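Local coordinates for parahox neighbor (Phaeodactylum tricornutum CCAP 1055/1, PDB 5Z5M), which probably catalyses the stereoselective decarboxylation of OHCU to (S)-allantoin and joins this decarboxylase to a transthyretin-like hydroxyisourate hydrolase in one chain, at residues A107-E110 with R111-L115; I46-I49 with S50-A53; V147-P151 with E152-M156. One frame throughout, in Å; residues are numbered along the deposited sequence.

Contact 1 lies within a helix on the surface of the decarboxylase part and relies almost wholly on main-chain bonds, whereas contacts 2 and 3, both partly buried, lie at helix starts, where a threonine hydroxyl caps the first turn. Contact 2 adds a glutamine that reaches back to the backbone; contact 3 adds a histidine-carboxylate pair and lies at subunit interfaces. The start of helix 49-61, at contact 2, packs against the far part of helix 151-173, the helix that begins at contact 3, although the contacts themselves are about 15 Å apart at their nearest atoms. Contacts 1 and 3 touch directly, L115 CD2 lying 4.0 Å from V147 CG1.

Contact 1 of 3, residues A107-E110 with R111-L115; sequences AELE and RFNSL
N113 sets its carboxamide beside the carbonyl of L109 one turn earlier, its CG 3.4 Å from L109 O. CG stands anti to its own carbonyl carbon (chi1 -68°), which folds the amide back along the helix; yet L109 O is held by the backbone, N113 N donating to it at 3.0 Å and almost straight (175°). The amide also faces two side chains more loosely: its ND2 is 4.3 Å from L109 CG and 4.2 Å from OE2 of E110, whose chain bends at chi2. The same i to i+4 pattern, which defines the alpha helix, ties R111 N to A107 O, F112 N to E108 O at 2.8 Å, and S114 N to E110 O. S114 CB comes within 3.3 Å of that last oxygen, while the extended chain of R111 leads away from this turn. E108 also leads away from 111-115, its OE1 hydrogen-bonded to T105 N and salt-bridged to K136 of helix 136-146. Helix 106-123 thus leaves E110, N113 and S114 on its exposed side and presses the buried F112 against V139 and L143 of helix 136-146, which also takes contacts from R111 and L115.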
# COMPACT_ATOMS: atom_id res chain seq x y z
N ALA A 107 -33.46 10.09 22.61
CA ALA A 107 -32.14 10.25 23.21
C ALA A 107 -31.16 10.92 22.24
O ALA A 107 -30.42 11.84 22.61
CB ALA A 107 -31.59 8.92 23.67
N GLU A 108 -31.16 10.46 20.99
CA GLU A 108 -30.29 11.02 19.96
C GLU A 108 -30.63 12.47 19.67
O GLU A 108 -29.74 13.29 19.41
CB GLU A 108 -30.38 10.19 18.67
CG GLU A 108 -29.62 8.87 18.72
CD GLU A 108 -29.90 7.97 17.53
OE1 GLU A 108 -30.98 8.11 16.90
OE2 GLU A 108 -29.05 7.11 17.21
N LEU A 109 -31.91 12.80 19.70
CA LEU A 109 -32.34 14.16 19.40
C LEU A 109 -31.87 15.11 20.50
O LEU A 109 -31.45 16.24 20.21
CB LEU A 109 -33.86 14.22 19.26
CG LEU A 109 -34.44 15.50 18.66
CD1 LEU A 109 -33.85 15.75 17.27
CD2 LEU A 109 -35.95 15.43 18.60
N GLU A 110 -31.92 14.66 21.75
CA GLU A 110 -31.44 15.47 22.86
C GLU A 110 -29.93 15.65 22.79
O GLU A 110 -29.41 16.74 23.05
CB GLU A 110 -31.83 14.84 24.20
CG GLU A 110 -33.30 15.00 24.53
CD GLU A 110 -33.74 16.46 24.55
OE1 GLU A 110 -33.20 17.25 25.36
OE2 GLU A 110 -34.63 16.82 23.75
N ARG A 111 -29.22 14.58 22.43
CA ARG A 111 -27.78 14.66 22.28
C ARG A 111 -27.41 15.60 21.14
O ARG A 111 -26.42 16.32 21.23
CB ARG A 111 -27.16 13.28 22.03
CG ARG A 111 -25.64 13.33 21.92
CD ARG A 111 -25.00 11.97 21.67
NE ARG A 111 -23.56 12.13 21.45
CZ ARG A 111 -22.89 11.59 20.45
NH1 ARG A 111 -21.58 11.79 20.33
NH2 ARG A 111 -23.52 10.83 19.55
N PHE A 112 -28.20 15.59 20.08
CA PHE A 112 -27.96 16.51 18.96
C PHE A 112 -28.09 17.96 19.39
O PHE A 112 -27.18 18.76 19.17
CB PHE A 112 -28.93 16.26 17.81
CG PHE A 112 -28.84 17.29 16.73
CD1 PHE A 112 -27.85 17.21 15.76
CD2 PHE A 112 -29.71 18.37 16.69
CE1 PHE A 112 -27.75 18.16 14.77
CE2 PHE A 112 -29.61 19.33 15.70
CZ PHE A 112 -28.63 19.22 14.74
N ASN A 113 -29.24 18.30 19.98
CA ASN A 113 -29.49 19.66 20.44
C ASN A 113 -28.43 20.14 21.41
O ASN A 113 -27.98 21.29 21.34
CB ASN A 113 -30.88 19.76 21.08
CG ASN A 113 -32.00 19.56 20.08
OD1 ASN A 113 -31.83 19.80 18.89
ND2 ASN A 113 -33.16 19.14 20.57
N SER A 114 -28.03 19.26 22.32
CA SER A 114 -27.00 19.57 23.30
C SER A 114 -25.67 19.90 22.63
O SER A 114 -25.08 20.95 22.88
CB SER A 114 -26.83 18.41 24.28
OG SER A 114 -25.95 18.76 25.32
N LEU A 115 -25.19 19.00 21.77
CA LEU A 115 -23.95 19.21 21.05
C LEU A 115 -24.00 20.47 20.17
O LEU A 115 -23.05 21.24 20.12
CB LEU A 115 -23.61 18.00 20.17
CG LEU A 115 -23.22 16.71 20.89
CD1 LEU A 115 -23.07 15.57 19.90
CD2 LEU A 115 -21.94 16.91 21.70

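Contact 2 of 3, residues I46-I49 with S50-A53; sequences IETI and SQLA
Q51 reaches back from the first turn of its helix, and its side chain meets the loop before it from CB to OE1. CB packs 3.9 Å from CG2 of I46. CG, anti to the carbonyl carbon (chi1 -70°), passes 3.3 Å from the hydroxyl oxygen OG1 of T48, and from there the chain runs extended, crossing the threonine at a slant. CD stays near the same hydroxyl, and OE1 at the tip receives E47 N at 2.6 Å, the N-H arriving nearly along the C=O axis (173°). A second, weak bond reaches OE1 from T48 N at 3.3 Å. Two main-chain N-H groups of the loop therefore share one amide oxygen, which limits rotation of the amide. E47 lies alongside, pointing the same way as Q51, with its carboxylate plane turned 51° from the amide.

With the weak bond from T48 N to OE1, the bond from Q51 N to OG1 of the N-cap residue T48 (3.2 Å) makes a capping box; the E47 N bond is an addition to it. The T48 hydroxyl is lodged between its own backbone N and carbonyl carbon, and satisfies an N-H in the first turn of helix 49-61, where no preceding turn supplies a carbonyl. Regular helical bonding follows at once, from L52 N to T48 O at 3.1 Å and from A53 N to I49 O.

On the apolar side, I46 CG2 rests 3.6 Å from L52 N and also packs on L52 CB, while I46 touches L11 of helix 7-11. I49 turns away from this cluster and is buried against W167 and L171 of helix 151-173. S50 OG is hydrogen-bonded to D279 and N277, both within the transthyretin-family part, so that this helix start also joins the two halves of the fusion protein.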
# COMPACT_ATOMS: atom_id res chain seq x y z
N ILE A 46 -12.70 32.29 -17.64
CA ILE A 46 -13.33 31.14 -16.99
C ILE A 46 -14.06 30.26 -17.99
O ILE A 46 -15.01 30.70 -18.63
CB ILE A 46 -14.33 31.58 -15.90
CG1 ILE A 46 -13.60 32.37 -14.81
CG2 ILE A 46 -15.02 30.35 -15.31
CD1 ILE A 46 -14.54 33.02 -13.80
N GLU A 47 -13.62 29.01 -18.11
CA GLU A 47 -14.14 28.13 -19.16
C GLU A 47 -14.92 26.93 -18.63
O GLU A 47 -15.72 26.34 -19.35
CB GLU A 47 -13.00 27.64 -20.05
CG GLU A 47 -12.29 28.74 -20.84
CD GLU A 47 -11.26 28.18 -21.81
OE1 GLU A 47 -11.00 26.96 -21.78
OE2 GLU A 47 -10.70 28.97 -22.61
N THR A 48 -14.69 26.57 -17.37
CA THR A 48 -15.32 25.38 -16.80
C THR A 48 -16.00 25.69 -15.46
O THR A 48 -15.79 26.74 -14.87
CB THR A 48 -14.30 24.25 -16.58
OG1 THR A 48 -13.31 24.68 -15.64
CG2 THR A 48 -13.63 23.86 -17.89
N ILE A 49 -16.82 24.76 -14.98
CA ILE A 49 -17.49 24.97 -13.71
C ILE A 49 -16.46 24.92 -12.58
O ILE A 49 -16.59 25.63 -11.57
CB ILE A 49 -18.63 23.95 -13.48
CG1 ILE A 49 -19.45 24.33 -12.24
CG2 ILE A 49 -18.09 22.53 -13.38
CD1 ILE A 49 -20.66 23.46 -12.02
N SER A 50 -15.40 24.14 -12.76
CA SER A 50 -14.30 24.09 -11.80
C SER A 50 -13.66 25.46 -11.62
O SER A 50 -13.44 25.93 -10.50
CB SER A 50 -13.23 23.09 -12.23
OG SER A 50 -13.70 21.77 -12.14
N GLN A 51 -13.36 26.11 -12.75
CA GLN A 51 -12.73 27.42 -12.72
C GLN A 51 -13.66 28.48 -12.12
O GLN A 51 -13.21 29.39 -11.43
CB GLN A 51 -12.31 27.83 -14.14
CG GLN A 51 -11.14 27.02 -14.67
CD GLN A 51 -10.88 27.26 -16.15
OE1 GLN A 51 -11.69 27.87 -16.84
NE2 GLN A 51 -9.75 26.77 -16.64
N LEU A 52 -14.95 28.34 -12.38
CA LEU A 52 -15.94 29.26 -11.83
C LEU A 52 -15.97 29.14 -10.31
O LEU A 52 -15.96 30.14 -9.60
CB LEU A 52 -17.32 28.98 -12.44
CG LEU A 52 -18.48 29.76 -11.81
CD1 LEU A 52 -18.22 31.27 -11.88
CD2 LEU A 52 -19.79 29.38 -12.47
N ALA A 53 -15.99 27.90 -9.82
CA ALA A 53 -15.97 27.64 -8.39
C ALA A 53 -14.70 28.17 -7.75
O ALA A 53 -14.74 28.76 -6.66
CB ALA A 53 -16.12 26.15 -8.12

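Contact 3 of 3, residues V147-P151 with E152-M156; sequences VQHTP and EQEFM
OE2 of E154 takes a hydrogen bond from H149 ND1 at 2.9 Å, met on its anti side and 24° out of the carboxylate plane, while OE1 of the same carboxylate is gripped twice, by a salt bridge from R146 and a hydrogen bond with Y119. A bend at chi2 brings the carboxylate of E154 back to the histidine, and its CG packs 3.8 Å from H149 CB. Over one face of the imidazole lies the amide of Q153, the two planes only 12° apart; its NE2 stands 3.3 Å above the ring plane, shifted toward the rim. The two are stacked, not hydrogen-bonded: ND1 gives its proton to E154, and NE2 lies over the face of the ring. With a leucine in place of H149, OE2 of E154 would probably be left without this donor, and the Q153 amide, no longer lying on a flat ring, could turn more freely.

These side chains flank the first turn of helix 151-173, the long helix of the decarboxylase part. T150 is its N-cap: OG1 accepts Q153 N at 3.2 Å, while T150 O takes E154 N at 3.0 Å and P151 O takes F155 N at 2.8 Å. The N-H of T150 itself is buried without a partner. E152 places CG between its backbone N and carbonyl carbon (chi1 60°), which turns the chain back across T150 until OE2 lies 3.3 Å from T150 CB.

E152 OE2 also forms a salt bridge with K68 of the second subunit, and F155 packs against E152 of that subunit. The stacked pair H149 and Q153 borders another interface, where K256 of the third subunit packs on both residues.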
# COMPACT_ATOMS: atom_id res chain seq x y z
N VAL A 147 -16.93 19.16 18.29
CA VAL A 147 -17.21 19.98 19.46
C VAL A 147 -16.01 19.95 20.41
O VAL A 147 -15.88 20.79 21.30
CB VAL A 147 -18.49 19.52 20.19
CG1 VAL A 147 -18.26 18.19 20.90
CG2 VAL A 147 -18.97 20.58 21.16
N GLN A 148 -15.10 18.99 20.20
CA GLN A 148 -13.89 18.88 21.01
C GLN A 148 -12.72 19.71 20.46
O GLN A 148 -11.66 19.79 21.08
CB GLN A 148 -13.46 17.41 21.13
CG GLN A 148 -14.56 16.48 21.61
CD GLN A 148 -14.10 15.03 21.69
OE1 GLN A 148 -13.03 14.74 22.23
NE2 GLN A 148 -14.89 14.13 21.14
N HIS A 149 -12.93 20.34 19.31
CA HIS A 149 -11.87 21.13 18.68
C HIS A 149 -11.85 22.57 19.16
O HIS A 149 -12.83 23.08 19.70
CB HIS A 149 -12.03 21.11 17.16
CG HIS A 149 -11.87 19.75 16.55
ND1 HIS A 149 -12.15 19.49 15.23
CD2 HIS A 149 -11.45 18.58 17.09
CE1 HIS A 149 -11.92 18.21 14.98
NE2 HIS A 149 -11.49 17.64 16.09
N THR A 150 -10.71 23.24 18.95
CA THR A 150 -10.57 24.66 19.22
C THR A 150 -11.37 25.49 18.22
O THR A 150 -11.64 25.03 17.10
CB THR A 150 -9.10 25.10 19.17
OG1 THR A 150 -8.63 25.04 17.82
CG2 THR A 150 -8.24 24.19 20.04
N PRO A 151 -11.74 26.73 18.59
CA PRO A 151 -12.48 27.56 17.64
C PRO A 151 -11.69 27.88 16.37
O PRO A 151 -12.29 27.99 15.31
CB PRO A 151 -12.77 28.84 18.44
CG PRO A 151 -12.72 28.40 19.87
CD PRO A 151 -11.64 27.36 19.92
N GLU A 152 -10.37 28.00 16.47
CA GLU A 152 -9.57 28.35 15.30
C GLU A 152 -9.44 27.18 14.34
O GLU A 152 -9.37 27.37 13.12
CB GLU A 152 -8.18 28.86 15.69
CG GLU A 152 -7.32 27.87 16.47
CD GLU A 152 -7.52 27.99 17.97
OE1 GLU A 152 -8.44 28.72 18.40
OE2 GLU A 152 -6.74 27.36 18.72
N GLN A 153 -9.43 25.96 14.86
CA GLN A 153 -9.45 24.79 13.99
C GLN A 153 -10.81 24.71 13.32
O GLN A 153 -10.90 24.46 12.12
CB GLN A 153 -9.16 23.49 14.75
CG GLN A 153 -9.17 22.28 13.81
CD GLN A 153 -8.90 20.96 14.51
OE1 GLN A 153 -8.51 20.93 15.68
NE2 GLN A 153 -9.11 19.86 13.80
N GLU A 154 -11.87 24.92 14.09
CA GLU A 154 -13.22 24.81 13.56
C GLU A 154 -13.57 25.92 12.58
O GLU A 154 -14.41 25.73 11.71
CB GLU A 154 -14.24 24.79 14.70
CG GLU A 154 -14.43 23.40 15.27
CD GLU A 154 -14.67 22.37 14.17
OE1 GLU A 154 -15.71 22.46 13.48
OE2 GLU A 154 -13.81 21.47 13.98
N PHE A 155 -12.92 27.07 12.72
CA PHE A 155 -13.12 28.18 11.79
C PHE A 155 -12.66 27.75 10.39
O PHE A 155 -13.33 28.02 9.40
CB PHE A 155 -12.37 29.43 12.26
CG PHE A 155 -12.62 30.65 11.41
CD1 PHE A 155 -13.80 31.36 11.55
CD2 PHE A 155 -11.67 31.09 10.51
CE1 PHE A 155 -14.03 32.49 10.78
CE2 PHE A 155 -11.90 32.21 9.74
CZ PHE A 155 -13.08 32.92 9.87
N MET A 156 -11.51 27.08 10.33
CA MET A 156 -11.00 26.50 9.09
C MET A 156 -11.90 25.41 8.53
O MET A 156 -12.15 25.36 7.32
CB MET A 156 -9.60 25.93 9.32
CG MET A 156 -8.53 26.98 9.38
SD MET A 156 -8.48 27.86 7.82
CE MET A 156 -8.20 26.50 6.68